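Local coordinates for protein aminotransferase class I and II (Streptococcus suis 89/1591, PDB 3OP7) that probably transfers amino groups between amino acids and keto acids, using pyridoxal 5'-phosphate bound as an internal aldimine to a lysine of the chain, at residues A[190-195]-A[205-210]; A[215-220]-A[232-237]. All coordinates share one frame; numbering follows the deposited sequence.

Contact 1: A[190-195]-A[205-210]; sequences ILSDEV and PSIIEV. With EDO (1,2-ethanediol), chain K.
The carboxylate of Glu194 reaches across to the start of the short helix 207-210 and grips it with both oxygens. CG stands anti to the carbonyl carbon (chi1 -62°) and the chain runs on extended, which carries the acid group to Ser206 and Ile207. OE1 takes the hydroxyl of Ser206 at 2.7 Å from OG, and OE2 takes the backbone N of Ile207 at 2.9 Å in a nearly straight bond (168°); each oxygen uses its syn lone pair, a two-pronged grip. On its anti side OE2 also receives Ser192 OG at 2.8 Å, 32° out of the carboxylate plane, and a water that donates to OE2 and to Pro205 O adds a bridge.

Beside this polar clasp, Ile207 lies over the strand. Its CG2 presses on Ser192 CB at 3.5 Å, a tight carbon contact, while CG1 meets Ile190 CG2 at 3.7 Å, the two isoleucine side chains crossing at about a right angle.

Ser206 is the N-cap: it forms a capping box with Glu209, whose OE1 accepts from Ser206 N at 2.9 Å, and its OG accepts weakly from Ile208 N. Glu194 is thus a buried acid held by three protein donors and a water; these bonds, and its place at a helix N-terminus, would be expected to favour the ionised form.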
loop_
_atom_site.group_PDB
_atom_site.type_symbol
_atom_site.label_atom_id
_atom_site.label_comp_id
_atom_site.label_asym_id
_atom_site.label_seq_id
_atom_site.Cartn_x
_atom_site.Cartn_y
_atom_site.Cartn_z
ATOM N N ILE A 190 5.249 13.084 -17.547
ATOM C CA ILE A 190 4.688 11.869 -18.146
ATOM C C ILE A 190 4.925 10.707 -17.187
ATOM O O ILE A 190 6.068 10.326 -16.919
ATOM C CB ILE A 190 5.287 11.523 -19.534
ATOM C CG1 ILE A 190 5.006 12.627 -20.570
ATOM C CG2 ILE A 190 4.682 10.175 -20.010
ATOM C CD1 ILE A 190 5.737 12.464 -21.904
ATOM N N LEU A 191 3.835 10.186 -16.626
ATOM C CA LEU A 191 3.872 9.021 -15.756
ATOM C C LEU A 191 3.713 7.841 -16.710
ATOM O O LEU A 191 2.751 7.798 -17.517
ATOM C CB LEU A 191 2.692 9.013 -14.818
ATOM C CG LEU A 191 2.433 7.704 -14.022
ATOM C CD1 LEU A 191 3.729 7.220 -13.261
ATOM C CD2 LEU A 191 1.241 7.848 -13.032
ATOM N N SER A 192 4.673 6.931 -16.693
ATOM C CA SER A 192 4.609 5.730 -17.518
ATOM C C SER A 192 4.708 4.456 -16.661
ATOM O O SER A 192 5.726 4.199 -16.020
ATOM C CB SER A 192 5.740 5.774 -18.547
ATOM O OG SER A 192 5.670 4.658 -19.426
ATOM N N ASP A 193 3.607 3.723 -16.570
ATOM C CA ASP A 193 3.568 2.454 -15.896
ATOM C C ASP A 193 4.129 1.397 -16.866
ATOM O O ASP A 193 3.540 1.092 -17.930
ATOM C CB ASP A 193 2.130 2.167 -15.453
ATOM C CG ASP A 193 1.919 0.756 -14.894
ATOM O OD1 ASP A 193 2.677 -0.178 -15.212
ATOM O OD2 ASP A 193 0.889 0.566 -14.243
ATOM N N GLU A 194 5.318 0.933 -16.520
ATOM C CA GLU A 194 6.127 0.095 -17.339
ATOM C C GLU A 194 6.268 -1.321 -16.826
ATOM O O GLU A 194 7.260 -1.990 -17.113
ATOM C CB GLU A 194 7.493 0.771 -17.594
ATOM C CG GLU A 194 7.290 2.078 -18.345
ATOM C CD GLU A 194 8.490 2.995 -18.507
ATOM O OE1 GLU A 194 9.503 2.838 -17.801
ATOM O OE2 GLU A 194 8.403 3.883 -19.414
ATOM N N VAL A 195 5.276 -1.821 -16.100
ATOM C CA VAL A 195 5.360 -3.211 -15.622
ATOM C C VAL A 195 5.554 -4.242 -16.742
ATOM O O VAL A 195 6.173 -5.285 -16.487
ATOM C CB VAL A 195 4.152 -3.635 -14.708
ATOM C CG1 VAL A 195 4.148 -2.797 -13.388
ATOM C CG2 VAL A 195 2.799 -3.554 -15.422
ATOM N N PRO A 205 12.635 2.364 -24.920
ATOM C CA PRO A 205 13.209 2.963 -23.740
ATOM C C PRO A 205 12.137 3.228 -22.698
ATOM O O PRO A 205 10.946 3.352 -23.023
ATOM C CB PRO A 205 13.781 4.288 -24.263
ATOM C CG PRO A 205 12.925 4.626 -25.462
ATOM C CD PRO A 205 12.663 3.293 -26.073
ATOM N N SER A 206 12.566 3.292 -21.447
ATOM C CA SER A 206 11.747 3.861 -20.360
ATOM C C SER A 206 11.522 5.349 -20.604
ATOM O O SER A 206 12.379 6.043 -21.166
ATOM C CB SER A 206 12.432 3.670 -19.021
ATOM O OG SER A 206 11.697 4.323 -17.981
ATOM N N ILE A 207 10.378 5.837 -20.153
ATOM C CA ILE A 207 10.093 7.274 -20.200
ATOM C C ILE A 207 11.202 8.096 -19.613
ATOM O O ILE A 207 11.568 9.135 -20.134
ATOM C CB ILE A 207 8.700 7.644 -19.574
ATOM C CG1 ILE A 207 8.207 8.982 -20.114
ATOM C CG2 ILE A 207 8.650 7.632 -18.024
ATOM C CD1 ILE A 207 8.005 9.060 -21.644
ATOM N N ILE A 208 11.769 7.630 -18.510
ATOM C CA ILE A 208 12.821 8.404 -17.877
ATOM C C ILE A 208 14.151 8.435 -18.657
ATOM O O ILE A 208 14.994 9.292 -18.392
ATOM C CB ILE A 208 13.043 7.882 -16.461
ATOM C CG1 ILE A 208 13.699 8.970 -15.604
ATOM C CG2 ILE A 208 13.775 6.549 -16.520
ATOM C CD1 ILE A 208 13.881 8.589 -14.142
ATOM N N GLU A 209 14.314 7.556 -19.645
ATOM C CA GLU A 209 15.479 7.571 -20.539
ATOM C C GLU A 209 15.312 8.545 -21.715
ATOM O O GLU A 209 16.298 8.831 -22.444
ATOM C CB GLU A 209 15.767 6.141 -21.048
ATOM C CG GLU A 209 16.211 5.186 -19.930
ATOM C CD GLU A 209 16.274 3.728 -20.332
ATOM O OE1 GLU A 209 15.401 3.202 -21.068
ATOM O OE2 GLU A 209 17.200 3.056 -19.835
ATOM N N VAL A 210 14.087 9.020 -21.931
ATOM C CA VAL A 210 13.829 9.983 -22.990
ATOM C C VAL A 210 13.328 11.341 -22.518
ATOM O O VAL A 210 13.190 12.246 -23.350
ATOM C CB VAL A 210 12.870 9.413 -24.067
ATOM C CG1 VAL A 210 13.530 8.253 -24.854
ATOM C CG2 VAL A 210 11.555 8.978 -23.492
HETATM C C1 EDO K . 18.574 3.530 -23.145
HETATM O O1 EDO K . 18.648 4.912 -23.535
HETATM C C2 EDO K . 17.399 2.849 -23.846
HETATM O O2 EDO K . 16.774 1.808 -23.071
HETATM O O HOH W 1 8.406 3.072 -21.999
#

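Contact 2: A[215-220]-A[232-237]; sequences IAVNSL and GWVAAN
Ala216 pairs with Ala235 and Asn218 with Trp233 as antiparallel hydrogen-bonded pairs, so four backbone bonds tie strands 215-219 and 232-235 together. The shortest joins Ala235 N to Ala216 O (2.8 Å); in another, Trp233 N meets Asn218 O from 39° above the carbonyl plane. Between these pairs, CA-H...O contacts such as Val234 CA to Ala216 O (3.3 Å) add to the ladder.

The aromatic contact belongs to Trp233. With CG between the backbone N and carbonyl carbon (chi1 59°), the indole lies alongside Asn218, whose CB sits 3.3 Å above one face, offset toward the rim; the amide plane is tilted 26° from the ring. Leu220 CD2 meets the ring edge in plane, 4.0 Å from CZ3. NE1 bonds to Tyr76 OH.

Apolar packing continues on the other face, where Ile215 CG2 touches Val234 CG1 at 3.6 Å, the side chains lying side by side. At the far end Ser219 CB rests 3.5 Å from Gly232 CA, and its OG bonds to Ser221 N and the cofactor phosphate oxygen OP1. Strand 232-235, antiparallel to its neighbours 214-219 and 84-87 within an otherwise largely parallel sheet, is characteristic of the large domain of fold-type I PLP enzymes.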
loop_
_atom_site.group_PDB
_atom_site.type_symbol
_atom_site.label_atom_id
_atom_site.label_comp_id
_atom_site.label_asym_id
_atom_site.label_seq_id
_atom_site.Cartn_x
_atom_site.Cartn_y
_atom_site.Cartn_z
ATOM N N ILE A 215 8.351 9.888 -15.380
ATOM C CA ILE A 215 8.226 9.241 -14.047
ATOM C C ILE A 215 7.909 7.783 -14.397
ATOM O O ILE A 215 6.848 7.499 -14.983
ATOM C CB ILE A 215 7.110 9.848 -13.184
ATOM C CG1 ILE A 215 7.357 11.338 -12.924
ATOM C CG2 ILE A 215 6.954 9.049 -11.842
ATOM C CD1 ILE A 215 6.174 12.043 -12.275
ATOM N N ALA A 216 8.879 6.893 -14.159
ATOM C CA ALA A 216 8.765 5.474 -14.465
ATOM C C ALA A 216 8.274 4.689 -13.274
ATOM O O ALA A 216 8.804 4.862 -12.174
ATOM C CB ALA A 216 10.119 4.922 -14.917
ATOM N N VAL A 217 7.238 3.882 -13.498
ATOM C CA VAL A 217 6.701 3.005 -12.485
ATOM C C VAL A 217 6.956 1.599 -12.986
ATOM O O VAL A 217 6.748 1.256 -14.168
ATOM C CB VAL A 217 5.202 3.276 -12.197
ATOM C CG1 VAL A 217 4.506 2.045 -11.566
ATOM C CG2 VAL A 217 5.047 4.516 -11.291
ATOM N N ASN A 218 7.454 0.742 -12.096
ATOM C CA ASN A 218 7.704 -0.630 -12.496
ATOM C C ASN A 218 7.606 -1.548 -11.268
ATOM O O ASN A 218 7.363 -1.095 -10.152
ATOM C CB ASN A 218 9.057 -0.751 -13.197
ATOM C CG ASN A 218 9.100 -1.868 -14.295
ATOM O OD1 ASN A 218 8.515 -2.944 -14.125
ATOM N ND2 ASN A 218 9.783 -1.597 -15.446
ATOM N N SER A 219 7.750 -2.843 -11.509
ATOM C CA SER A 219 7.739 -3.799 -10.388
ATOM C C SER A 219 8.247 -5.167 -10.777
ATOM O O SER A 219 8.533 -5.436 -11.936
ATOM C CB SER A 219 6.375 -3.918 -9.790
ATOM O OG SER A 219 5.551 -4.798 -10.457
ATOM N N LEU A 220 8.348 -6.026 -9.779
ATOM C CA LEU A 220 8.820 -7.389 -9.987
ATOM C C LEU A 220 7.662 -8.337 -10.259
ATOM O O LEU A 220 7.886 -9.539 -10.385
ATOM C CB LEU A 220 9.648 -7.882 -8.832
ATOM C CG LEU A 220 10.937 -7.057 -8.555
ATOM C CD1 LEU A 220 11.708 -7.552 -7.313
ATOM C CD2 LEU A 220 11.870 -7.016 -9.773
ATOM N N GLY A 232 7.629 -2.900 -5.967
ATOM C CA GLY A 232 7.765 -2.052 -7.109
ATOM C C GLY A 232 8.662 -0.865 -6.834
ATOM O O GLY A 232 9.320 -0.799 -5.767
ATOM N N TRP A 233 8.716 0.054 -7.801
ATOM C CA TRP A 233 9.422 1.294 -7.564
ATOM C C TRP A 233 8.911 2.403 -8.457
ATOM O O TRP A 233 8.253 2.167 -9.477
ATOM C CB TRP A 233 10.922 1.106 -7.825
ATOM C CG TRP A 233 11.303 0.663 -9.211
ATOM C CD1 TRP A 233 11.560 1.490 -10.298
ATOM C CD2 TRP A 233 11.453 -0.681 -9.712
ATOM N NE1 TRP A 233 11.900 0.735 -11.395
ATOM C CE2 TRP A 233 11.852 -0.586 -11.057
ATOM C CE3 TRP A 233 11.317 -1.958 -9.147
ATOM C CZ2 TRP A 233 12.091 -1.717 -11.836
ATOM C CZ3 TRP A 233 11.570 -3.059 -9.917
ATOM C CH2 TRP A 233 11.940 -2.927 -11.241
ATOM N N VAL A 234 9.250 3.617 -8.032
ATOM C CA VAL A 234 9.228 4.780 -8.895
ATOM C C VAL A 234 10.660 5.229 -9.197
ATOM O O VAL A 234 11.506 5.266 -8.267
ATOM C CB VAL A 234 8.508 5.947 -8.194
ATOM C CG1 VAL A 234 8.409 7.162 -9.125
ATOM C CG2 VAL A 234 7.156 5.489 -7.672
ATOM N N ALA A 235 10.914 5.568 -10.460
ATOM C CA ALA A 235 12.141 6.195 -10.880
ATOM C C ALA A 235 11.751 7.568 -11.397
ATOM O O ALA A 235 10.898 7.678 -12.248
ATOM C CB ALA A 235 12.860 5.394 -11.957
ATOM N N ALA A 236 12.349 8.626 -10.869
ATOM C CA ALA A 236 11.982 9.977 -11.300
ATOM C C ALA A 236 13.178 10.912 -11.143
ATOM O O ALA A 236 14.202 10.532 -10.571
ATOM C CB ALA A 236 10.810 10.479 -10.477
ATOM N N ASN A 237 13.063 12.142 -11.644
ATOM C CA ASN A 237 14.128 13.127 -11.343
ATOM C C ASN A 237 14.260 13.432 -9.853
ATOM O O ASN A 237 13.391 13.096 -9.042
ATOM C CB ASN A 237 14.029 14.400 -12.176
ATOM C CG ASN A 237 12.838 15.277 -11.817
ATOM O OD1 ASN A 237 12.506 15.451 -10.639
ATOM N ND2 ASN A 237 12.269 15.949 -12.840
#

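Both contacts are buried and share one sheet, in which strands 189-193 and 214-219 are neighbours, with contact centres about 8 Å apart. Contact 1 lies within a beta-alpha-beta unit and sets a short helix against the strand through a carboxylate and two isoleucines; contact 2 joins two adjacent strands by regular backbone bonding, with an indole laid over its partner. Glu194 N probably bonds to Val217 O, 2.8 Å away, and Ile207 CG2 packs on Ile215 N, so the two meet directly. Each also leads to the cofactor: Asp193 OD2 bonds to the pyridine N1 of the modified lysine at position 222, and 215-220 reaches its phosphate.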